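Local coordinates for protein mRNA export factor (Human herpesvirus 1, PDB 4YXP) that regulates viral gene expression as a homodimer, inhibits host splicing and exports intronless viral mRNAs from the nucleus, this chain being its folded, zinc-binding C-terminal domain, at residues 101-106 / 143-148; 121-126 / 224-229; 215-218 / 222-225; 240-245 / 249-254. All coordinates share one frame; numbering follows the deposited sequence.

Contact 1 of 4, residues 101-106 / 143-148; sequences AMRDCV and IGTTAA
Asp-104 and Thr-145 bring their CA atoms to 5.4 Å where helix 93-109 passes the break between helix 141-144 and helix 146-167. Arg-103 leaves its helix with CG anti to the backbone N (chi1 176°) and stays extended as far as NE, its side chain crossing that of Thr-145 at about a right angle. Its NE gives a bent hydrogen bond to Thr-145 OG1 (2.9 Å, 138° at the hydrogen), with the hydroxyl oxygen in the guanidinium plane. Water 1 bridges the two, 3.0 Å from Arg-103 NH2 and 2.9 Å from Thr-145 OG1. The same hydroxyl is bonded to Pro-141 O, while Arg-103 NH1 turns to Glu-121 and to Gly-266 O of the second subunit. The methyl CG2 of Thr-145 slides past Asp-104, 3.7 Å from Asp-104 N. Ala-148 CB lies 3.8 Å from Asp-104 OD1; the other carboxylate oxygen, OD2, forms a salt bridge with Arg-108. Thr-145 holds the N-cap position of helix 146-167, but its side chain makes no capping bond. The flank of one helix thus packs against the N-terminal end of another, inside an all-helical domain that also meets the second subunit here.

Contact 2 of 4, residues 121-126 / 224-229; sequences ETLAWC and HFYLPG
With its CG turned far from its own N (chi1 172°), Tyr-226 swings its ring toward helix 112-132, whose backbone directs Leu-123 CB at it, and the two side chains cross at about a right angle. Leu-123 CB sits over one face of the phenol ring, displaced toward the rim, 3.6 Å from Tyr-226 CZ; this is a CH-pi contact, 3.9 Å to the ring centroid and 25° off the normal. The leucine's chi1 of -64°, with CG opposite the carbonyl carbon, sends CD1 along the CE1 side, 3.9 Å from Tyr-226 CE1. From the opposite face the ring is backed by its near neighbour Pro-228, whose N lies 3.8 Å above the plane. Ala-124 completes the group: its N comes obliquely to Tyr-226 CE2 at 3.7 Å, and its CB meets Pro-228 CB at 4.3 Å. The hydroxyl OH bonds Asp-120, and the backbone O of Tyr-226 bonds Lys-127, both on helix 112-132. Leu-123 also packs on Phe-191 and Ile-195 of helix 188-204, and Pro-228 on Trp-75 of helix 75-91 and, across the dimer, on Ser-273 of the second subunit. Sandwiched between leucine and proline, the ring is probably restrained from tilting; dispersion and CH-pi attraction join loop to helix, and the polar bonds to Asp-120 and Lys-127 add to the attachment.

Contact 3 of 4, residues 215-218 / 222-225; sequences LGVG and KMHF
Leu-215 O points at the rim of the Phe-225 ring, in its plane, 3.3 Å from CZ and 3.8 Å from CE1. A second carbonyl oxygen, Gly-216 O, arrives at the same edge, 3.5 Å from Phe-225 CE2. Two successive peptide oxygens thus face the far end of one ring, where the ring hydrogens are slightly positive. Phe-225 reaches them by setting CG between its backbone N and carbonyl carbon (chi1 49°), which carries the ring across to the other segment. Gly-216, at a positive phi of 80°, turns the chain here with no side chain to stand between backbone and ring. Val-217 forms the apolar half of the contact: its CG2 lies 3.6 Å from Met-223 CB and 4.2 Å, obliquely, from Phe-225 CZ. Met-223 crosses the valine at about a right angle and runs on fully extended, bringing CE to 4.4 Å from Leu-215 CB. Its own CA lies over one face of the Phe-225 ring, offset toward the rim. In this way the irregular loop between helix 188-204 and helix 230-241, within the CHC2-type zinc-finger region but away from the metal, doubles back on itself, and Glu-221, between the segments, bonds Gly-218 N. Helix 188-204 lies against it through Phe-191 and Ile-195, helix 112-132 through Ile-130 and Lys-127, and Arg-13 of the second subunit packs on Phe-225. Cohesion comes from aliphatic packing of Val-217, Met-223 and Leu-215 plus weak attraction between carbonyl oxygens and an aromatic edge, rather than from paired backbone bonds.

Contact 4 of 4, residues 240-245 / 249-254; sequences DTHRQE and RVCELT. With ZN (zinc ion), chain D.
The CHC2-type zinc finger supplies this contact: His-242, just beyond Asp-240 and Thr-241 of helix 230-241, and Cys-251, in the first turn of helix 249-259, bind one zinc ion from the two ends of a short connecting loop. His-242 NE2 is 2.0 Å from the zinc and Cys-251 SG 2.4 Å, and Cys-163 and Cys-246 complete the four-residue site. As both bind the zinc ion, the Cys-251 sulfur lies at the imidazole edge, in its plane, 3.5 Å from His-242 NE2. The other ring nitrogen, ND1, donates to Glu-245 OE2 at 3.2 Å and 159°, meeting the anti lone pair of that oxygen within the ring plane. This ND1 bond would hold the ring's rotation and may make NE2 a somewhat stronger donor to the metal; Glu-245 OE1 is in turn held by a salt bridge to Arg-168. Phe-160 meets the imidazole ring with its plane nearly perpendicular. Beside the site, Arg-243 starts between its backbone N and carbonyl carbon (chi1 65°), and its bent chain crosses Glu-252 at about a right angle, the guanidinium and carboxylate planes 73° apart. The two charges do not form a salt bridge: water 2 mediates instead, accepting from Arg-243 NH1 at 2.7 Å and donating to Glu-252 OE2 at 2.8 Å. Arg-243 NH2 is engaged by Leu-239 O and by Ser-35 of the second subunit. Glu-252 CG lies over one face of the guanidinium, 4.0 Å from Arg-243 NH1.

In the fold
From the N terminus, contact 1 opens on helix 93-109 and closes at the start of helix 146-167, enclosing helix 112-132 in its loop. Contact 2 opens on that enclosed helix and closes far along, in the loop before helix 230-241, so the two cross; they touch directly, Trp-125 packing against Ile-143 and Thr-122 against Thr-146. Contact 3 closes a short loop inside the same connection, with three residues between its segments, ending on His-224 and Phe-225, which contact 2 shares. Contact 4 follows in series, joining helix 230-241 to helix 249-259 about 28 Å from contact 2, centre to centre. All four reach the second subunit of the intertwined dimer.

Contact 1 of 4, residues 101-106 / 143-148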
loop_
_atom_site.group_PDB
_atom_site.type_symbol
_atom_site.label_atom_id
_atom_site.label_comp_id
_atom_site.label_asym_id
_atom_site.label_seq_id
_atom_site.Cartn_x
_atom_site.Cartn_y
_atom_site.Cartn_z
ATOM N N ALA B 101 -5.382 10.430 -12.884
ATOM C CA ALA B 101 -5.831 10.542 -11.501
ATOM C C ALA B 101 -6.549 9.277 -11.041
ATOM O O ALA B 101 -6.345 8.814 -9.919
ATOM C CB ALA B 101 -6.740 11.749 -11.338
ATOM N N MET B 102 -7.390 8.721 -11.906
ATOM C CA MET B 102 -8.140 7.515 -11.567
ATOM C C MET B 102 -7.230 6.289 -11.511
ATOM O O MET B 102 -7.342 5.466 -10.602
ATOM C CB MET B 102 -9.271 7.287 -12.572
ATOM C CG MET B 102 -10.581 7.992 -12.204
ATOM S SD MET B 102 -11.876 7.725 -13.435
ATOM C CE MET B 102 -11.074 8.345 -14.893
ATOM N N ARG B 103 -6.323 6.172 -12.472
ATOM C CA ARG B 103 -5.393 5.046 -12.493
ATOM C C ARG B 103 -4.516 5.046 -11.244
ATOM O O ARG B 103 -4.149 3.989 -10.731
ATOM C CB ARG B 103 -4.515 5.088 -13.744
ATOM C CG ARG B 103 -3.450 3.983 -13.793
ATOM C CD ARG B 103 -2.633 4.048 -15.077
ATOM N NE ARG B 103 -1.499 3.126 -15.060
ATOM C CZ ARG B 103 -1.525 1.877 -15.515
ATOM N NH1 ARG B 103 -2.634 1.366 -16.042
ATOM N NH2 ARG B 103 -0.430 1.130 -15.442
ATOM N N ASP B 104 -4.175 6.237 -10.763
ATOM C CA ASP B 104 -3.313 6.360 -9.600
ATOM C C ASP B 104 -4.002 5.740 -8.391
ATOM O O ASP B 104 -3.371 5.025 -7.612
ATOM C CB ASP B 104 -2.964 7.825 -9.335
ATOM C CG ASP B 104 -1.748 7.983 -8.441
ATOM O OD1 ASP B 104 -0.618 8.040 -8.969
ATOM O OD2 ASP B 104 -1.918 8.042 -7.211
ATOM N N CYS B 105 -5.300 5.999 -8.252
ATOM C CA CYS B 105 -6.078 5.430 -7.155
ATOM C C CYS B 105 -6.215 3.917 -7.293
ATOM O O CYS B 105 -6.110 3.187 -6.309
ATOM C CB CYS B 105 -7.464 6.069 -7.090
ATOM S SG CYS B 105 -7.456 7.802 -6.598
ATOM N N VAL B 106 -6.458 3.449 -8.512
ATOM C CA VAL B 106 -6.598 2.019 -8.762
ATOM C C VAL B 106 -5.330 1.285 -8.339
ATOM O O VAL B 106 -5.388 0.289 -7.623
ATOM C CB VAL B 106 -6.917 1.738 -10.242
ATOM C CG1 VAL B 106 -6.897 0.234 -10.531
ATOM C CG2 VAL B 106 -8.269 2.321 -10.612
ATOM N N ILE B 143 2.808 5.991 -17.672
ATOM C CA ILE B 143 4.096 6.416 -17.136
ATOM C C ILE B 143 3.885 7.276 -15.889
ATOM O O ILE B 143 4.628 7.157 -14.907
ATOM C CB ILE B 143 4.917 7.160 -18.208
ATOM C CG1 ILE B 143 5.264 6.194 -19.350
ATOM C CG2 ILE B 143 6.186 7.758 -17.604
ATOM C CD1 ILE B 143 5.975 6.827 -20.522
ATOM N N GLY B 144 2.862 8.126 -15.924
ATOM C CA GLY B 144 2.611 9.062 -14.841
ATOM C C GLY B 144 2.252 8.452 -13.491
ATOM O O GLY B 144 2.357 9.121 -12.459
ATOM N N THR B 145 1.823 7.194 -13.481
ATOM C CA THR B 145 1.411 6.549 -12.228
ATOM C C THR B 145 2.416 5.499 -11.761
ATOM O O THR B 145 2.082 4.623 -10.961
ATOM C CB THR B 145 0.023 5.887 -12.360
ATOM O OG1 THR B 145 0.015 4.981 -13.471
ATOM C CG2 THR B 145 -1.064 6.942 -12.554
ATOM N N THR B 146 3.652 5.595 -12.242
ATOM C CA THR B 146 4.698 4.658 -11.834
ATOM C C THR B 146 4.851 4.630 -10.307
ATOM O O THR B 146 5.005 3.563 -9.711
ATOM C CB THR B 146 6.054 5.015 -12.482
ATOM O OG1 THR B 146 5.954 4.885 -13.907
ATOM C CG2 THR B 146 7.168 4.096 -11.982
ATOM N N ALA B 147 4.802 5.800 -9.682
ATOM C CA ALA B 147 4.985 5.903 -8.233
ATOM C C ALA B 147 3.933 5.107 -7.465
ATOM O O ALA B 147 4.183 4.657 -6.347
ATOM C CB ALA B 147 4.949 7.359 -7.800
ATOM N N ALA B 148 2.756 4.938 -8.061
ATOM C CA ALA B 148 1.654 4.254 -7.394
ATOM C C ALA B 148 1.912 2.752 -7.280
ATOM O O ALA B 148 1.695 2.156 -6.222
ATOM C CB ALA B 148 0.354 4.512 -8.131
HETATM O O HOH W 1 1.797 2.780 -14.207
#

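Contact 2 of 4, residues 121-126 / 224-229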
loop_
_atom_site.group_PDB
_atom_site.type_symbol
_atom_site.label_atom_id
_atom_site.label_comp_id
_atom_site.label_asym_id
_atom_site.label_seq_id
_atom_site.Cartn_x
_atom_site.Cartn_y
_atom_site.Cartn_z
ATOM N N GLU B 121 2.722 -3.936 -17.019
ATOM C CA GLU B 121 2.016 -3.049 -17.939
ATOM C C GLU B 121 2.842 -1.785 -18.160
ATOM O O GLU B 121 3.005 -1.326 -19.291
ATOM C CB GLU B 121 0.625 -2.688 -17.397
ATOM C CG GLU B 121 -0.241 -1.879 -18.369
ATOM C CD GLU B 121 -1.549 -1.404 -17.745
ATOM O OE1 GLU B 121 -1.603 -1.240 -16.504
ATOM O OE2 GLU B 121 -2.527 -1.190 -18.498
ATOM N N THR B 122 3.373 -1.242 -17.069
ATOM C CA THR B 122 4.170 -0.026 -17.118
ATOM C C THR B 122 5.447 -0.235 -17.926
ATOM O O THR B 122 5.756 0.547 -18.822
ATOM C CB THR B 122 4.542 0.458 -15.699
ATOM O OG1 THR B 122 3.349 0.633 -14.925
ATOM C CG2 THR B 122 5.305 1.776 -15.753
ATOM N N LEU B 123 6.183 -1.296 -17.616
ATOM C CA LEU B 123 7.462 -1.543 -18.272
ATOM C C LEU B 123 7.297 -2.015 -19.720
ATOM O O LEU B 123 8.109 -1.670 -20.580
ATOM C CB LEU B 123 8.277 -2.564 -17.472
ATOM C CG LEU B 123 8.708 -2.129 -16.061
ATOM C CD1 LEU B 123 9.694 -3.126 -15.477
ATOM C CD2 LEU B 123 9.310 -0.728 -16.046
ATOM N N ALA B 124 6.253 -2.789 -20.001
ATOM C CA ALA B 124 6.009 -3.217 -21.378
ATOM C C ALA B 124 5.612 -2.019 -22.239
ATOM O O ALA B 124 5.989 -1.930 -23.412
ATOM C CB ALA B 124 4.936 -4.291 -21.428
ATOM N N TRP B 125 4.856 -1.097 -21.650
ATOM C CA TRP B 125 4.487 0.148 -22.324
ATOM C C TRP B 125 5.739 0.949 -22.664
ATOM O O TRP B 125 5.886 1.448 -23.780
ATOM C CB TRP B 125 3.540 0.972 -21.444
ATOM C CG TRP B 125 3.100 2.279 -22.043
ATOM C CD1 TRP B 125 3.513 3.530 -21.681
ATOM C CD2 TRP B 125 2.149 2.462 -23.103
ATOM N NE1 TRP B 125 2.880 4.480 -22.452
ATOM C CE2 TRP B 125 2.040 3.849 -23.330
ATOM C CE3 TRP B 125 1.384 1.587 -23.881
ATOM C CZ2 TRP B 125 1.196 4.381 -24.306
ATOM C CZ3 TRP B 125 0.546 2.119 -24.850
ATOM C CH2 TRP B 125 0.461 3.501 -25.052
ATOM N N CYS B 126 6.647 1.063 -21.698
ATOM C CA CYS B 126 7.918 1.741 -21.929
ATOM C C CYS B 126 8.717 1.044 -23.026
ATOM O O CYS B 126 9.337 1.700 -23.863
ATOM C CB CYS B 126 8.744 1.800 -20.642
ATOM S SG CYS B 126 8.122 2.976 -19.429
ATOM N N HIS B 224 16.544 -4.997 -24.243
ATOM C CA HIS B 224 16.599 -6.435 -24.490
ATOM C C HIS B 224 16.470 -7.244 -23.198
ATOM O O HIS B 224 15.976 -8.372 -23.200
ATOM C CB HIS B 224 17.918 -6.767 -25.199
ATOM C CG HIS B 224 18.059 -8.199 -25.613
ATOM N ND1 HIS B 224 17.324 -8.756 -26.639
ATOM C CD2 HIS B 224 18.876 -9.178 -25.160
ATOM C CE1 HIS B 224 17.675 -10.021 -26.788
ATOM N NE2 HIS B 224 18.612 -10.303 -25.904
ATOM N N PHE B 225 16.902 -6.652 -22.091
ATOM C CA PHE B 225 16.969 -7.359 -20.815
ATOM C C PHE B 225 15.614 -7.515 -20.119
ATOM O O PHE B 225 15.499 -8.291 -19.171
ATOM C CB PHE B 225 17.945 -6.649 -19.870
ATOM C CG PHE B 225 17.718 -5.169 -19.763
ATOM C CD1 PHE B 225 16.735 -4.662 -18.933
ATOM C CD2 PHE B 225 18.491 -4.284 -20.495
ATOM C CE1 PHE B 225 16.527 -3.301 -18.833
ATOM C CE2 PHE B 225 18.286 -2.922 -20.402
ATOM C CZ PHE B 225 17.304 -2.431 -19.571
ATOM N N TYR B 226 14.597 -6.783 -20.569
ATOM C CA TYR B 226 13.259 -6.935 -19.999
ATOM C C TYR B 226 12.310 -7.661 -20.947
ATOM O O TYR B 226 12.067 -7.220 -22.076
ATOM C CB TYR B 226 12.648 -5.578 -19.624
ATOM C CG TYR B 226 11.199 -5.717 -19.207
ATOM C CD1 TYR B 226 10.858 -6.272 -17.977
ATOM C CD2 TYR B 226 10.172 -5.328 -20.051
ATOM C CE1 TYR B 226 9.538 -6.424 -17.604
ATOM C CE2 TYR B 226 8.849 -5.475 -19.684
ATOM C CZ TYR B 226 8.537 -6.021 -18.461
ATOM O OH TYR B 226 7.216 -6.171 -18.104
ATOM N N LEU B 227 11.773 -8.778 -20.472
ATOM C CA LEU B 227 10.753 -9.516 -21.198
ATOM C C LEU B 227 9.406 -9.288 -20.517
ATOM O O LEU B 227 9.299 -9.457 -19.300
ATOM C CB LEU B 227 11.092 -11.007 -21.241
ATOM C CG LEU B 227 12.331 -11.382 -22.059
ATOM C CD1 LEU B 227 12.746 -12.820 -21.776
ATOM C CD2 LEU B 227 12.077 -11.185 -23.549
ATOM N N PRO B 228 8.377 -8.878 -21.283
ATOM C CA PRO B 228 7.076 -8.618 -20.653
ATOM C C PRO B 228 6.571 -9.796 -19.824
ATOM O O PRO B 228 6.480 -10.916 -20.325
ATOM C CB PRO B 228 6.156 -8.352 -21.850
ATOM C CG PRO B 228 7.059 -7.815 -22.893
ATOM C CD PRO B 228 8.352 -8.567 -22.726
ATOM N N GLY B 229 6.249 -9.531 -18.562
ATOM C CA GLY B 229 5.831 -10.573 -17.643
ATOM C C GLY B 229 6.898 -10.936 -16.623
ATOM O O GLY B 229 6.651 -11.730 -15.713
#

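Contact 3 of 4, residues 215-218 / 222-225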
loop_
_atom_site.group_PDB
_atom_site.type_symbol
_atom_site.label_atom_id
_atom_site.label_comp_id
_atom_site.label_asym_id
_atom_site.label_seq_id
_atom_site.Cartn_x
_atom_site.Cartn_y
_atom_site.Cartn_z
ATOM N N LEU B 215 15.589 3.987 -17.946
ATOM C CA LEU B 215 15.213 2.577 -17.920
ATOM C C LEU B 215 16.396 1.656 -18.218
ATOM O O LEU B 215 16.214 0.460 -18.454
ATOM C CB LEU B 215 14.092 2.300 -18.931
ATOM C CG LEU B 215 12.680 2.850 -18.676
ATOM C CD1 LEU B 215 12.196 2.536 -17.264
ATOM C CD2 LEU B 215 12.607 4.342 -18.946
ATOM N N GLY B 216 17.605 2.210 -18.216
ATOM C CA GLY B 216 18.801 1.419 -18.449
ATOM C C GLY B 216 19.069 1.128 -19.911
ATOM O O GLY B 216 19.798 0.194 -20.242
ATOM N N VAL B 217 18.478 1.937 -20.786
ATOM C CA VAL B 217 18.579 1.731 -22.225
ATOM C C VAL B 217 19.473 2.799 -22.842
ATOM O O VAL B 217 19.195 3.993 -22.732
ATOM C CB VAL B 217 17.179 1.736 -22.879
ATOM C CG1 VAL B 217 17.277 1.635 -24.400
ATOM C CG2 VAL B 217 16.342 0.590 -22.329
ATOM N N GLY B 218 20.549 2.358 -23.491
ATOM C CA GLY B 218 21.475 3.265 -24.143
ATOM C C GLY B 218 21.029 3.664 -25.537
ATOM O O GLY B 218 19.997 3.208 -26.030
ATOM N N LYS B 222 17.241 -1.368 -27.209
ATOM C CA LYS B 222 15.817 -1.704 -27.209
ATOM C C LYS B 222 15.287 -2.351 -25.917
ATOM O O LYS B 222 14.190 -2.911 -25.913
ATOM C CB LYS B 222 15.524 -2.645 -28.383
ATOM C CG LYS B 222 15.837 -2.056 -29.760
ATOM C CD LYS B 222 15.030 -0.795 -30.039
ATOM C CE LYS B 222 15.351 -0.210 -31.411
ATOM N NZ LYS B 222 14.758 1.144 -31.578
ATOM N N MET B 223 16.045 -2.275 -24.830
ATOM C CA MET B 223 15.619 -2.870 -23.554
ATOM C C MET B 223 15.506 -4.391 -23.678
ATOM O O MET B 223 14.514 -4.994 -23.265
ATOM C CB MET B 223 14.278 -2.280 -23.092
ATOM C CG MET B 223 14.029 -2.397 -21.589
ATOM S SD MET B 223 12.444 -1.702 -21.061
ATOM C CE MET B 223 12.606 -1.794 -19.279
ATOM N N HIS B 224 16.544 -4.997 -24.243
ATOM C CA HIS B 224 16.599 -6.435 -24.490
ATOM C C HIS B 224 16.470 -7.244 -23.198
ATOM O O HIS B 224 15.976 -8.372 -23.200
ATOM C CB HIS B 224 17.918 -6.767 -25.199
ATOM C CG HIS B 224 18.059 -8.199 -25.613
ATOM N ND1 HIS B 224 17.324 -8.756 -26.639
ATOM C CD2 HIS B 224 18.876 -9.178 -25.160
ATOM C CE1 HIS B 224 17.675 -10.021 -26.788
ATOM N NE2 HIS B 224 18.612 -10.303 -25.904
ATOM N N PHE B 225 16.902 -6.652 -22.091
ATOM C CA PHE B 225 16.969 -7.359 -20.815
ATOM C C PHE B 225 15.614 -7.515 -20.119
ATOM O O PHE B 225 15.499 -8.291 -19.171
ATOM C CB PHE B 225 17.945 -6.649 -19.870
ATOM C CG PHE B 225 17.718 -5.169 -19.763
ATOM C CD1 PHE B 225 16.735 -4.662 -18.933
ATOM C CD2 PHE B 225 18.491 -4.284 -20.495
ATOM C CE1 PHE B 225 16.527 -3.301 -18.833
ATOM C CE2 PHE B 225 18.286 -2.922 -20.402
ATOM C CZ PHE B 225 17.304 -2.431 -19.571
#

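Contact 4 of 4, residues 240-245 / 249-254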
loop_
_atom_site.group_PDB
_atom_site.type_symbol
_atom_site.label_atom_id
_atom_site.label_comp_id
_atom_site.label_asym_id
_atom_site.label_seq_id
_atom_site.Cartn_x
_atom_site.Cartn_y
_atom_site.Cartn_z
ATOM N N ASP B 240 8.864 -17.971 -3.726
ATOM C CA ASP B 240 8.847 -19.424 -3.595
ATOM C C ASP B 240 10.196 -19.984 -3.143
ATOM O O ASP B 240 10.256 -20.816 -2.234
ATOM C CB ASP B 240 8.447 -20.072 -4.924
ATOM C CG ASP B 240 8.350 -21.590 -4.830
ATOM O OD1 ASP B 240 7.741 -22.090 -3.861
ATOM O OD2 ASP B 240 8.887 -22.280 -5.724
ATOM N N THR B 241 11.273 -19.519 -3.772
ATOM C CA THR B 241 12.581 -20.166 -3.648
ATOM C C THR B 241 13.449 -19.677 -2.483
ATOM O O THR B 241 14.380 -20.371 -2.071
ATOM C CB THR B 241 13.402 -19.980 -4.936
ATOM O OG1 THR B 241 13.630 -18.585 -5.157
ATOM C CG2 THR B 241 12.668 -20.575 -6.132
ATOM N N HIS B 242 13.164 -18.486 -1.965
ATOM C CA HIS B 242 13.985 -17.906 -0.903
ATOM C C HIS B 242 14.013 -18.804 0.337
ATOM O O HIS B 242 15.032 -18.890 1.028
ATOM C CB HIS B 242 13.471 -16.510 -0.537
ATOM C CG HIS B 242 14.070 -15.952 0.718
ATOM N ND1 HIS B 242 15.413 -15.652 0.835
ATOM C CD2 HIS B 242 13.511 -15.632 1.909
ATOM C CE1 HIS B 242 15.652 -15.181 2.044
ATOM N NE2 HIS B 242 14.516 -15.159 2.718
ATOM N N ARG B 243 12.903 -19.484 0.606
ATOM C CA ARG B 243 12.794 -20.335 1.791
ATOM C C ARG B 243 13.807 -21.485 1.777
ATOM O O ARG B 243 14.073 -22.095 2.819
ATOM C CB ARG B 243 11.371 -20.892 1.913
ATOM C CG ARG B 243 10.955 -21.830 0.784
ATOM C CD ARG B 243 9.443 -22.016 0.744
ATOM N NE ARG B 243 8.743 -20.792 0.355
ATOM C CZ ARG B 243 7.435 -20.589 0.502
ATOM N NH1 ARG B 243 6.661 -21.524 1.037
ATOM N NH2 ARG B 243 6.895 -19.443 0.110
ATOM N N GLN B 244 14.374 -21.774 0.608
ATOM C CA GLN B 244 15.379 -22.830 0.485
ATOM C C GLN B 244 16.733 -22.399 1.054
ATOM O O GLN B 244 17.538 -23.237 1.458
ATOM C CB GLN B 244 15.552 -23.244 -0.979
ATOM C CG GLN B 244 14.344 -23.934 -1.590
ATOM C CD GLN B 244 14.587 -24.358 -3.030
ATOM O OE1 GLN B 244 15.672 -24.835 -3.377
ATOM N NE2 GLN B 244 13.582 -24.182 -3.877
ATOM N N GLU B 245 16.982 -21.092 1.079
ATOM C CA GLU B 245 18.250 -20.562 1.574
ATOM C C GLU B 245 18.093 -19.888 2.937
ATOM O O GLU B 245 19.076 -19.437 3.523
ATOM C CB GLU B 245 18.840 -19.565 0.568
ATOM C CG GLU B 245 18.111 -18.227 0.503
ATOM C CD GLU B 245 18.651 -17.312 -0.581
ATOM O OE1 GLU B 245 19.700 -17.647 -1.173
ATOM O OE2 GLU B 245 18.021 -16.261 -0.840
ATOM N N ARG B 249 11.413 -19.559 10.156
ATOM C CA ARG B 249 10.015 -19.963 10.071
ATOM C C ARG B 249 9.090 -18.793 9.730
ATOM O O ARG B 249 8.215 -18.915 8.871
ATOM C CB ARG B 249 9.576 -20.595 11.392
ATOM C CG ARG B 249 8.172 -21.175 11.380
ATOM C CD ARG B 249 7.834 -21.811 12.722
ATOM N NE ARG B 249 7.751 -20.814 13.788
ATOM C CZ ARG B 249 6.670 -20.083 14.052
ATOM N NH1 ARG B 249 5.564 -20.233 13.333
ATOM N NH2 ARG B 249 6.695 -19.200 15.041
ATOM N N VAL B 250 9.269 -17.660 10.405
ATOM C CA VAL B 250 8.360 -16.531 10.216
ATOM C C VAL B 250 8.556 -15.886 8.842
ATOM O O VAL B 250 7.605 -15.348 8.268
ATOM C CB VAL B 250 8.510 -15.480 11.344
ATOM C CG1 VAL B 250 8.097 -16.079 12.684
ATOM C CG2 VAL B 250 9.931 -14.936 11.414
ATOM N N CYS B 251 9.770 -15.941 8.303
ATOM C CA CYS B 251 9.999 -15.443 6.944
ATOM C C CYS B 251 9.212 -16.293 5.945
ATOM O O CYS B 251 8.597 -15.766 5.015
ATOM C CB CYS B 251 11.491 -15.450 6.585
ATOM S SG CYS B 251 11.865 -14.767 4.917
ATOM N N GLU B 252 9.232 -17.607 6.144
ATOM C CA GLU B 252 8.492 -18.528 5.285
ATOM C C GLU B 252 6.991 -18.252 5.371
ATOM O O GLU B 252 6.268 -18.354 4.380
ATOM C CB GLU B 252 8.795 -19.978 5.675
ATOM C CG GLU B 252 8.197 -21.024 4.747
ATOM C CD GLU B 252 8.569 -22.441 5.150
ATOM O OE1 GLU B 252 8.610 -22.728 6.365
ATOM O OE2 GLU B 252 8.828 -23.272 4.254
ATOM N N LEU B 253 6.530 -17.885 6.563
ATOM C CA LEU B 253 5.124 -17.559 6.784
ATOM C C LEU B 253 4.740 -16.274 6.046
ATOM O O LEU B 253 3.672 -16.184 5.431
ATOM C CB LEU B 253 4.855 -17.414 8.287
ATOM C CG LEU B 253 3.416 -17.497 8.803
ATOM C CD1 LEU B 253 2.733 -18.778 8.362
ATOM C CD2 LEU B 253 3.412 -17.411 10.325
ATOM N N THR B 254 5.623 -15.283 6.108
ATOM C CA THR B 254 5.406 -14.004 5.447
ATOM C C THR B 254 5.314 -14.201 3.933
ATOM O O THR B 254 4.391 -13.708 3.283
ATOM C CB THR B 254 6.544 -13.011 5.788
ATOM O OG1 THR B 254 6.494 -12.690 7.185
ATOM C CG2 THR B 254 6.437 -11.730 4.973
HETATM ZN ZN ZN D . 14.244 -15.064 4.753
HETATM O O HOH W 2 7.159 -23.959 2.152
#